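PDB 4UPK: phosphonate monoester hydrolase from Ruegeria pomeroyi, which belongs to the sulfatase family, within the alkaline phosphatase clan of proteins. Local coordinates for residues D271-E276 against D354-G359; T362-A367 against E486-N491; P264-G269 against P301-I306. One frame throughout, in Å; residues are numbered along the deposited sequence.

Contact 1: D271-E276 against D354-G359; sequences DDETAE and DRHSWG
Glu273 and Arg355 form a buried salt bridge between helix 270-275 and the loop that follows strand 340-346. The straightest bond runs from Arg355 NE to Glu273 OE2, 3.0 Å long with an angle of 172° at the hydrogen. OE2 lies in the plane of the guanidinium and is met on its syn side, somewhat out of the carboxylate plane. The second carboxylate oxygen is held less well. Arg355 NH2 is 2.9 Å from Glu273 OE1, but this bond is weak and bent, as is the one from NE to OE1. The carboxylate and guanidinium planes stand 59° apart, in keeping with one straight bond and two bent ones. The two side chains run roughly perpendicular. Arg355 is folded to reach this place, bent at chi2 and chi3. Glu273 OE2 has another donor outside the pair, the backbone N of Leu267. Arg355 NH1 is likewise engaged, donating a hydrogen bond to Glu488 O, while Tyr364 and Phe489 make cation-pi contacts with the arginine.

His356 supplies the packing. Its CD2 meets Glu273 CG at 3.4 Å, with the methylene at the ring edge, near the ring plane. Glu273 CG also lies 3.5 Å from the carbonyl O of Arg355. Next to CD2, the ring atom NE2 bonds to Leu267 O, which limits rotation of the imidazole. Within the loop, Asp354 O accepts both the OG and the N of Ser357, which closes the turn around Arg355 and His356.

The result is a buried carboxylate with an arginine and a backbone N-H as donors. Such surroundings would probably favour the charged form of Glu273. The helix and the loop are joined by opposite charges, and both are tied to the segment containing Leu267.

Contact 2: T362-A367 against E486-N491; sequences TVYDAA and EGEFRN
A type II' beta turn from Glu486 to Phe489, in the loop after strand 479-482, presents Glu488 to the loop and short 3-10 segment before strand 372-375. Gly487 takes a positive phi in the turn. The Glu488 side chain is extended beyond CG (chi2 -173°), and this carries its carboxylate along Tyr364 to the start of the 3-10 segment. There OE2 accepts the backbone N of Asp365 at 2.9 Å. The bond is nearly straight, 175° at the hydrogen, and uses the syn lone pair. The other oxygen, OE1, accepts a hydrogen bond from a water, and that water accepts one from Ala366 N. The carboxylate thus serves two successive N-H groups, one directly and one through water.

The Tyr364 and Glu488 side chains lie alongside each other, pointing opposite ways. Tyr364 CD1 is 3.6 Å from Glu488 CD, and the ring and carboxylate planes stand 62° apart. At the other end of the ring a second water donates to Tyr364 OH at 2.8 Å and to Glu488 O at 2.7 Å.

Two acidic groups come close here, with Asp365 OD1 3.7 Å from Glu488 OE2. Asp365 OD1 has its own salt bridge to Arg463. That positive charge, with the N-H of Asp365 on Glu488 OE2, probably offsets the repulsion between the carboxylates.

Contact 3: P264-G269 against P301-I306; sequences PARLPG and PTDETI
Arg266 reaches across to Asp303 at the start of helix 303-333. Its NH2 donates to Asp303 OD1 at 2.9 Å, with an angle of 163° at the hydrogen. The oxygen lies close to the guanidinium plane and is met on its syn side, although the donor stands 35° out of the carboxylate plane. NH1 adds a long, weak bond to the same oxygen. One carboxylate oxygen thus takes both terminal nitrogens, unequally.

Ile306, one turn further along the helix, meets the same guanidinium at its edge. Its CD1 is 3.9 Å from Arg266 NH1. The other branch, CG2, packs on the ring of Pro264, 3.6 Å from CG. Pro264 CD in turn lies 4.2 Å above the centre of the Arg266 guanidinium and so backs one face.

Arg266 is straight from CG to NE, with chi2 and chi3 near 180°, which spans the gap between loop and helix. On the helix side, Thr302 is the N-cap: its OG1 accepts Thr305 N at 3.3 Å. This bond helps define the first turn, from which Asp303 and Ile306 project.

The contact joins the loop between strand 234-239 and helix 270-275 to the first turn of the long helix 303-333. Pro264 continues along that helix to Gln307 and Arg310. Arg266 also touches Glu273 of helix 270-275 and His356 of the loop after strand 340-346.

The three contacts lie on the same side of the chain's centre and touch one another. Contact 1 is the middle one, its centre about 10 Å from the centres of contacts 2 and 3, which are themselves about 16 Å apart. Arg355 NH1 reaches Glu488 O at 2.9 Å, and Glu276 O meets Asn491 ND2 at 2.8 Å, linking contacts 1 and 2. Toward contact 3, Leu267 is held through both backbone polar atoms: its N is 2.6 Å from Glu273 OE2 and its O is 2.7 Å from His356 NE2. Phe489 joins contacts 2 and 3 directly, with CZ 3.7 Å from Ala265 CB.

Contact 1: D271-E276 against D354-G359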
loop_
_atom_site.group_PDB
_atom_site.type_symbol
_atom_site.label_atom_id
_atom_site.label_comp_id
_atom_site.label_asym_id
_atom_site.label_seq_id
_atom_site.Cartn_x
_atom_site.Cartn_y
_atom_site.Cartn_z
ATOM N N ASP A 271 -29.513 -39.949 21.447
ATOM C CA ASP A 271 -28.450 -40.502 22.277
ATOM C C ASP A 271 -27.615 -41.540 21.547
ATOM O O ASP A 271 -26.481 -41.728 21.950
ATOM C CB ASP A 271 -28.954 -41.011 23.645
ATOM C CG ASP A 271 -30.001 -42.106 23.605
ATOM O OD1 ASP A 271 -30.899 -42.040 22.734
ATOM O OD2 ASP A 271 -29.975 -42.987 24.502
ATOM N N ASP A 272 -28.138 -42.186 20.475
ATOM C CA ASP A 272 -27.405 -43.187 19.657
ATOM C C ASP A 272 -26.408 -42.480 18.790
ATOM O O ASP A 272 -25.313 -42.993 18.553
ATOM C CB ASP A 272 -28.348 -43.989 18.739
ATOM C CG ASP A 272 -29.450 -44.730 19.463
ATOM O OD1 ASP A 272 -29.185 -45.266 20.560
ATOM O OD2 ASP A 272 -30.575 -44.771 18.937
ATOM N N GLU A 273 -26.815 -41.306 18.297
ATOM C CA GLU A 273 -26.019 -40.424 17.459
ATOM C C GLU A 273 -24.805 -39.885 18.209
ATOM O O GLU A 273 -23.675 -39.927 17.704
ATOM C CB GLU A 273 -26.907 -39.273 16.906
ATOM C CG GLU A 273 -27.804 -39.665 15.739
ATOM C CD GLU A 273 -27.186 -40.381 14.547
ATOM O OE1 GLU A 273 -25.948 -40.334 14.368
ATOM O OE2 GLU A 273 -27.960 -40.953 13.750
ATOM N N THR A 274 -25.055 -39.388 19.418
ATOM C CA THR A 274 -24.065 -38.811 20.313
ATOM C C THR A 274 -23.170 -39.909 20.936
ATOM O O THR A 274 -22.017 -39.631 21.245
ATOM C CB THR A 274 -24.738 -37.906 21.337
ATOM O OG1 THR A 274 -25.629 -38.702 22.082
ATOM C CG2 THR A 274 -25.535 -36.825 20.710
ATOM N N ALA A 275 -23.682 -41.142 21.111
ATOM C CA ALA A 275 -22.873 -42.279 21.616
ATOM C C ALA A 275 -21.711 -42.607 20.665
ATOM O O ALA A 275 -20.700 -43.142 21.113
ATOM C CB ALA A 275 -23.743 -43.516 21.823
ATOM N N GLU A 276 -21.853 -42.260 19.369
ATOM C CA GLU A 276 -20.839 -42.494 18.345
ATOM C C GLU A 276 -19.589 -41.621 18.546
ATOM O O GLU A 276 -18.469 -42.102 18.362
ATOM C CB GLU A 276 -21.416 -42.421 16.917
ATOM C CG GLU A 276 -22.364 -43.568 16.568
ATOM C CD GLU A 276 -21.867 -44.975 16.838
ATOM O OE1 GLU A 276 -20.729 -45.302 16.434
ATOM O OE2 GLU A 276 -22.630 -45.765 17.435
ATOM N N ASP A 354 -30.889 -35.690 8.613
ATOM C CA ASP A 354 -30.007 -36.853 8.629
ATOM C C ASP A 354 -29.178 -36.805 9.892
ATOM O O ASP A 354 -28.655 -35.738 10.232
ATOM C CB ASP A 354 -29.077 -36.890 7.387
ATOM C CG ASP A 354 -29.713 -37.380 6.097
ATOM O OD1 ASP A 354 -30.935 -37.639 6.094
ATOM O OD2 ASP A 354 -28.989 -37.493 5.083
ATOM N N ARG A 355 -29.085 -37.953 10.609
ATOM C CA ARG A 355 -28.292 -38.134 11.839
ATOM C C ARG A 355 -28.726 -37.191 12.979
ATOM O O ARG A 355 -27.888 -36.731 13.762
ATOM C CB ARG A 355 -26.767 -38.018 11.546
ATOM C CG ARG A 355 -26.287 -38.747 10.284
ATOM C CD ARG A 355 -26.678 -40.228 10.277
ATOM N NE ARG A 355 -26.116 -40.930 11.438
ATOM C CZ ARG A 355 -24.903 -41.470 11.479
ATOM N NH1 ARG A 355 -24.112 -41.430 10.412
ATOM N NH2 ARG A 355 -24.476 -42.069 12.580
ATOM N N HIS A 356 -30.032 -36.888 13.030
ATOM C CA HIS A 356 -30.723 -36.002 13.994
ATOM C C HIS A 356 -30.153 -34.581 14.011
ATOM O O HIS A 356 -30.161 -33.926 15.051
ATOM C CB HIS A 356 -30.807 -36.648 15.395
ATOM C CG HIS A 356 -31.564 -37.937 15.404
ATOM N ND1 HIS A 356 -32.931 -37.961 15.568
ATOM C CD2 HIS A 356 -31.121 -39.205 15.247
ATOM C CE1 HIS A 356 -33.278 -39.240 15.530
ATOM N NE2 HIS A 356 -32.219 -40.024 15.329
ATOM N N SER A 357 -29.665 -34.117 12.840
ATOM C CA SER A 357 -29.046 -32.816 12.691
ATOM C C SER A 357 -29.492 -32.053 11.444
ATOM O O SER A 357 -30.003 -32.656 10.498
ATOM C CB SER A 357 -27.525 -32.919 12.783
ATOM O OG SER A 357 -27.025 -33.716 11.732
ATOM N N TRP A 358 -29.321 -30.716 11.472
ATOM C CA TRP A 358 -29.697 -29.784 10.418
ATOM C C TRP A 358 -28.525 -28.867 10.177
ATOM O O TRP A 358 -27.679 -28.704 11.063
ATOM C CB TRP A 358 -30.941 -28.986 10.847
ATOM C CG TRP A 358 -32.157 -29.850 10.994
ATOM C CD1 TRP A 358 -32.456 -30.659 12.050
ATOM C CD2 TRP A 358 -33.142 -30.118 9.991
ATOM N NE1 TRP A 358 -33.554 -31.424 11.762
ATOM C CE2 TRP A 358 -34.030 -31.075 10.526
ATOM C CE3 TRP A 358 -33.375 -29.625 8.691
ATOM C CZ2 TRP A 358 -35.150 -31.532 9.823
ATOM C CZ3 TRP A 358 -34.478 -30.091 7.987
ATOM C CH2 TRP A 358 -35.345 -31.040 8.547
ATOM N N GLY A 359 -28.459 -28.298 8.976
ATOM C CA GLY A 359 -27.372 -27.417 8.564
ATOM C C GLY A 359 -26.130 -28.135 8.058
ATOM O O GLY A 359 -26.210 -29.216 7.463
#

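Contact 2: T362-A367 against E486-N491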
loop_
_atom_site.group_PDB
_atom_site.type_symbol
_atom_site.label_atom_id
_atom_site.label_comp_id
_atom_site.label_asym_id
_atom_site.label_seq_id
_atom_site.Cartn_x
_atom_site.Cartn_y
_atom_site.Cartn_z
ATOM N N THR A 362 -21.079 -29.933 11.006
ATOM C CA THR A 362 -20.851 -31.347 11.305
ATOM C C THR A 362 -19.718 -31.896 10.424
ATOM O O THR A 362 -19.102 -31.140 9.666
ATOM C CB THR A 362 -22.175 -32.153 11.238
ATOM O OG1 THR A 362 -21.934 -33.464 11.724
ATOM C CG2 THR A 362 -22.764 -32.216 9.838
ATOM N N VAL A 363 -19.470 -33.222 10.514
ATOM C CA VAL A 363 -18.390 -33.932 9.812
ATOM C C VAL A 363 -18.898 -34.968 8.795
ATOM O O VAL A 363 -18.078 -35.571 8.101
ATOM C CB VAL A 363 -17.357 -34.538 10.809
ATOM C CG1 VAL A 363 -16.711 -33.448 11.659
ATOM C CG2 VAL A 363 -17.993 -35.617 11.692
ATOM N N TYR A 364 -20.232 -35.192 8.721
ATOM C CA TYR A 364 -20.795 -36.149 7.766
ATOM C C TYR A 364 -20.822 -35.588 6.352
ATOM O O TYR A 364 -20.984 -34.371 6.171
ATOM C CB TYR A 364 -22.182 -36.685 8.204
ATOM C CG TYR A 364 -22.150 -37.501 9.476
ATOM C CD1 TYR A 364 -21.276 -38.586 9.614
ATOM C CD2 TYR A 364 -22.998 -37.201 10.542
ATOM C CE1 TYR A 364 -21.248 -39.346 10.781
ATOM C CE2 TYR A 364 -22.994 -37.972 11.705
ATOM C CZ TYR A 364 -22.117 -39.045 11.819
ATOM O OH TYR A 364 -22.085 -39.790 12.975
ATOM N N ASP A 365 -20.653 -36.486 5.359
ATOM C CA ASP A 365 -20.580 -36.188 3.930
ATOM C C ASP A 365 -21.695 -35.312 3.370
ATOM O O ASP A 365 -21.405 -34.443 2.547
ATOM C CB ASP A 365 -20.392 -37.473 3.091
ATOM C CG ASP A 365 -19.021 -38.134 3.237
ATOM O OD1 ASP A 365 -18.092 -37.489 3.800
ATOM O OD2 ASP A 365 -18.862 -39.271 2.761
ATOM N N ALA A 366 -22.957 -35.511 3.830
ATOM C CA ALA A 366 -24.116 -34.733 3.373
ATOM C C ALA A 366 -23.925 -33.206 3.539
ATOM O O ALA A 366 -24.471 -32.439 2.754
ATOM C CB ALA A 366 -25.396 -35.217 4.058
ATOM N N ALA A 367 -23.080 -32.787 4.504
ATOM C CA ALA A 367 -22.758 -31.374 4.752
ATOM C C ALA A 367 -21.739 -30.794 3.734
ATOM O O ALA A 367 -21.617 -29.571 3.647
ATOM C CB ALA A 367 -22.233 -31.207 6.174
ATOM N N GLU A 486 -20.074 -50.521 8.193
ATOM C CA GLU A 486 -21.279 -49.742 8.537
ATOM C C GLU A 486 -21.332 -48.293 8.003
ATOM O O GLU A 486 -22.342 -47.601 8.179
ATOM C CB GLU A 486 -21.578 -49.791 10.042
ATOM C CG GLU A 486 -21.971 -51.179 10.526
ATOM C CD GLU A 486 -22.578 -51.238 11.915
ATOM O OE1 GLU A 486 -23.404 -50.356 12.250
ATOM O OE2 GLU A 486 -22.228 -52.171 12.674
ATOM N N GLY A 487 -20.289 -47.888 7.289
ATOM C CA GLY A 487 -20.175 -46.544 6.729
ATOM C C GLY A 487 -20.018 -45.532 7.848
ATOM O O GLY A 487 -19.281 -45.772 8.812
ATOM N N GLU A 488 -20.777 -44.445 7.760
ATOM C CA GLU A 488 -20.823 -43.327 8.699
ATOM C C GLU A 488 -21.650 -43.609 9.949
ATOM O O GLU A 488 -21.605 -42.827 10.902
ATOM C CB GLU A 488 -21.408 -42.112 7.990
ATOM C CG GLU A 488 -20.497 -41.493 6.956
ATOM C CD GLU A 488 -21.053 -40.204 6.393
ATOM O OE1 GLU A 488 -22.283 -40.126 6.166
ATOM O OE2 GLU A 488 -20.252 -39.271 6.164
ATOM N N PHE A 489 -22.420 -44.724 9.937
ATOM C CA PHE A 489 -23.334 -45.157 11.004
ATOM C C PHE A 489 -22.644 -45.774 12.222
ATOM O O PHE A 489 -23.298 -46.082 13.222
ATOM C CB PHE A 489 -24.445 -46.035 10.431
ATOM C CG PHE A 489 -25.389 -45.206 9.596
ATOM C CD1 PHE A 489 -25.111 -44.941 8.258
ATOM C CD2 PHE A 489 -26.537 -44.647 10.160
ATOM C CE1 PHE A 489 -25.954 -44.124 7.500
ATOM C CE2 PHE A 489 -27.386 -43.835 9.404
ATOM C CZ PHE A 489 -27.097 -43.590 8.076
ATOM N N ARG A 490 -21.320 -45.914 12.149
ATOM C CA ARG A 490 -20.530 -46.429 13.253
ATOM C C ARG A 490 -19.120 -45.855 13.259
ATOM O O ARG A 490 -18.358 -46.065 12.312
ATOM C CB ARG A 490 -20.513 -47.983 13.271
ATOM C CG ARG A 490 -19.899 -48.575 14.553
ATOM C CD ARG A 490 -19.801 -50.091 14.565
ATOM N NE ARG A 490 -19.180 -50.650 13.358
ATOM C CZ ARG A 490 -19.169 -51.939 13.031
ATOM N NH1 ARG A 490 -19.759 -52.835 13.815
ATOM N NH2 ARG A 490 -18.592 -52.340 11.904
ATOM N N ASN A 491 -18.766 -45.156 14.351
ATOM C CA ASN A 491 -17.405 -44.670 14.548
ATOM C C ASN A 491 -16.596 -45.877 15.081
ATOM O O ASN A 491 -16.844 -46.350 16.199
ATOM C CB ASN A 491 -17.359 -43.455 15.506
ATOM C CG ASN A 491 -15.987 -43.089 16.009
ATOM O OD1 ASN A 491 -14.970 -43.418 15.396
ATOM N ND2 ASN A 491 -15.927 -42.385 17.135
HETATM O O HOH W 1 -21.540 -42.450 13.562
HETATM O O HOH W 2 -24.048 -37.901 5.536
#

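Contact 3: P264-G269 against P301-I306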
loop_
_atom_site.group_PDB
_atom_site.type_symbol
_atom_site.label_atom_id
_atom_site.label_comp_id
_atom_site.label_asym_id
_atom_site.label_seq_id
_atom_site.Cartn_x
_atom_site.Cartn_y
_atom_site.Cartn_z
ATOM N N PRO A 264 -35.304 -39.258 6.955
ATOM C CA PRO A 264 -33.840 -39.075 6.910
ATOM C C PRO A 264 -33.084 -40.339 7.323
ATOM O O PRO A 264 -33.634 -41.193 8.029
ATOM C CB PRO A 264 -33.590 -37.975 7.946
ATOM C CG PRO A 264 -34.910 -37.330 8.175
ATOM C CD PRO A 264 -35.920 -38.393 7.986
ATOM N N ALA A 265 -31.812 -40.456 6.879
ATOM C CA ALA A 265 -30.910 -41.543 7.267
ATOM C C ALA A 265 -30.389 -41.154 8.654
ATOM O O ALA A 265 -29.784 -40.095 8.813
ATOM C CB ALA A 265 -29.761 -41.666 6.270
ATOM N N ARG A 266 -30.705 -41.963 9.672
ATOM C CA ARG A 266 -30.349 -41.650 11.063
ATOM C C ARG A 266 -30.408 -42.878 11.946
ATOM O O ARG A 266 -31.073 -43.858 11.595
ATOM C CB ARG A 266 -31.311 -40.569 11.632
ATOM C CG ARG A 266 -32.780 -41.014 11.558
ATOM C CD ARG A 266 -33.797 -39.988 11.967
ATOM N NE ARG A 266 -35.127 -40.567 11.823
ATOM C CZ ARG A 266 -36.271 -39.908 11.974
ATOM N NH1 ARG A 266 -36.269 -38.627 12.308
ATOM N NH2 ARG A 266 -37.421 -40.532 11.810
ATOM N N LEU A 267 -29.763 -42.787 13.131
ATOM C CA LEU A 267 -29.820 -43.830 14.152
ATOM C C LEU A 267 -31.178 -43.669 14.932
ATOM O O LEU A 267 -31.807 -42.605 14.818
ATOM C CB LEU A 267 -28.561 -43.819 15.052
ATOM C CG LEU A 267 -27.214 -44.226 14.387
ATOM C CD1 LEU A 267 -26.080 -44.307 15.414
ATOM C CD2 LEU A 267 -27.296 -45.565 13.657
ATOM N N PRO A 268 -31.737 -44.687 15.611
ATOM C CA PRO A 268 -33.072 -44.486 16.204
ATOM C C PRO A 268 -33.285 -43.229 17.074
ATOM O O PRO A 268 -34.292 -42.551 16.943
ATOM C CB PRO A 268 -33.355 -45.805 16.932
ATOM C CG PRO A 268 -32.484 -46.818 16.242
ATOM C CD PRO A 268 -31.249 -46.066 15.834
ATOM N N GLY A 269 -32.359 -42.952 17.968
ATOM C CA GLY A 269 -32.491 -41.827 18.882
ATOM C C GLY A 269 -31.305 -40.902 18.866
ATOM O O GLY A 269 -30.266 -41.236 18.296
ATOM N N PRO A 301 -39.503 -31.443 16.929
ATOM C CA PRO A 301 -38.902 -32.230 15.850
ATOM C C PRO A 301 -39.573 -33.600 15.633
ATOM O O PRO A 301 -38.945 -34.660 15.770
ATOM C CB PRO A 301 -37.443 -32.325 16.272
ATOM C CG PRO A 301 -37.494 -32.332 17.737
ATOM C CD PRO A 301 -38.664 -31.478 18.142
ATOM N N THR A 302 -40.871 -33.582 15.291
ATOM C CA THR A 302 -41.610 -34.812 15.005
ATOM C C THR A 302 -41.276 -35.225 13.562
ATOM O O THR A 302 -40.699 -34.428 12.817
ATOM C CB THR A 302 -43.135 -34.588 15.152
ATOM O OG1 THR A 302 -43.507 -33.437 14.396
ATOM C CG2 THR A 302 -43.581 -34.436 16.589
ATOM N N ASP A 303 -41.665 -36.452 13.168
ATOM C CA ASP A 303 -41.490 -36.952 11.809
ATOM C C ASP A 303 -42.324 -36.121 10.837
ATOM O O ASP A 303 -41.878 -35.892 9.726
ATOM C CB ASP A 303 -41.860 -38.443 11.717
ATOM C CG ASP A 303 -40.798 -39.401 12.253
ATOM O OD1 ASP A 303 -39.708 -38.931 12.633
ATOM O OD2 ASP A 303 -41.038 -40.621 12.239
ATOM N N GLU A 304 -43.500 -35.630 11.267
ATOM C CA GLU A 304 -44.384 -34.764 10.463
ATOM C C GLU A 304 -43.686 -33.433 10.168
ATOM O O GLU A 304 -43.702 -32.981 9.026
ATOM C CB GLU A 304 -45.728 -34.516 11.165
ATOM C CG GLU A 304 -46.766 -33.863 10.266
ATOM C CD GLU A 304 -48.098 -33.492 10.896
ATOM O OE1 GLU A 304 -48.480 -34.104 11.919
ATOM O OE2 GLU A 304 -48.787 -32.614 10.329
ATOM N N THR A 305 -43.062 -32.828 11.196
ATOM C CA THR A 305 -42.310 -31.586 11.090
ATOM C C THR A 305 -41.098 -31.764 10.149
ATOM O O THR A 305 -40.970 -31.012 9.181
ATOM C CB THR A 305 -41.896 -31.127 12.494
ATOM O OG1 THR A 305 -43.053 -30.688 13.196
ATOM C CG2 THR A 305 -40.817 -30.044 12.490
ATOM N N ILE A 306 -40.237 -32.755 10.440
ATOM C CA ILE A 306 -39.020 -33.065 9.681
ATOM C C ILE A 306 -39.305 -33.259 8.193
ATOM O O ILE A 306 -38.636 -32.634 7.365
ATOM C CB ILE A 306 -38.232 -34.240 10.349
ATOM C CG1 ILE A 306 -37.615 -33.790 11.699
ATOM C CG2 ILE A 306 -37.150 -34.820 9.432
ATOM C CD1 ILE A 306 -37.447 -34.938 12.734
#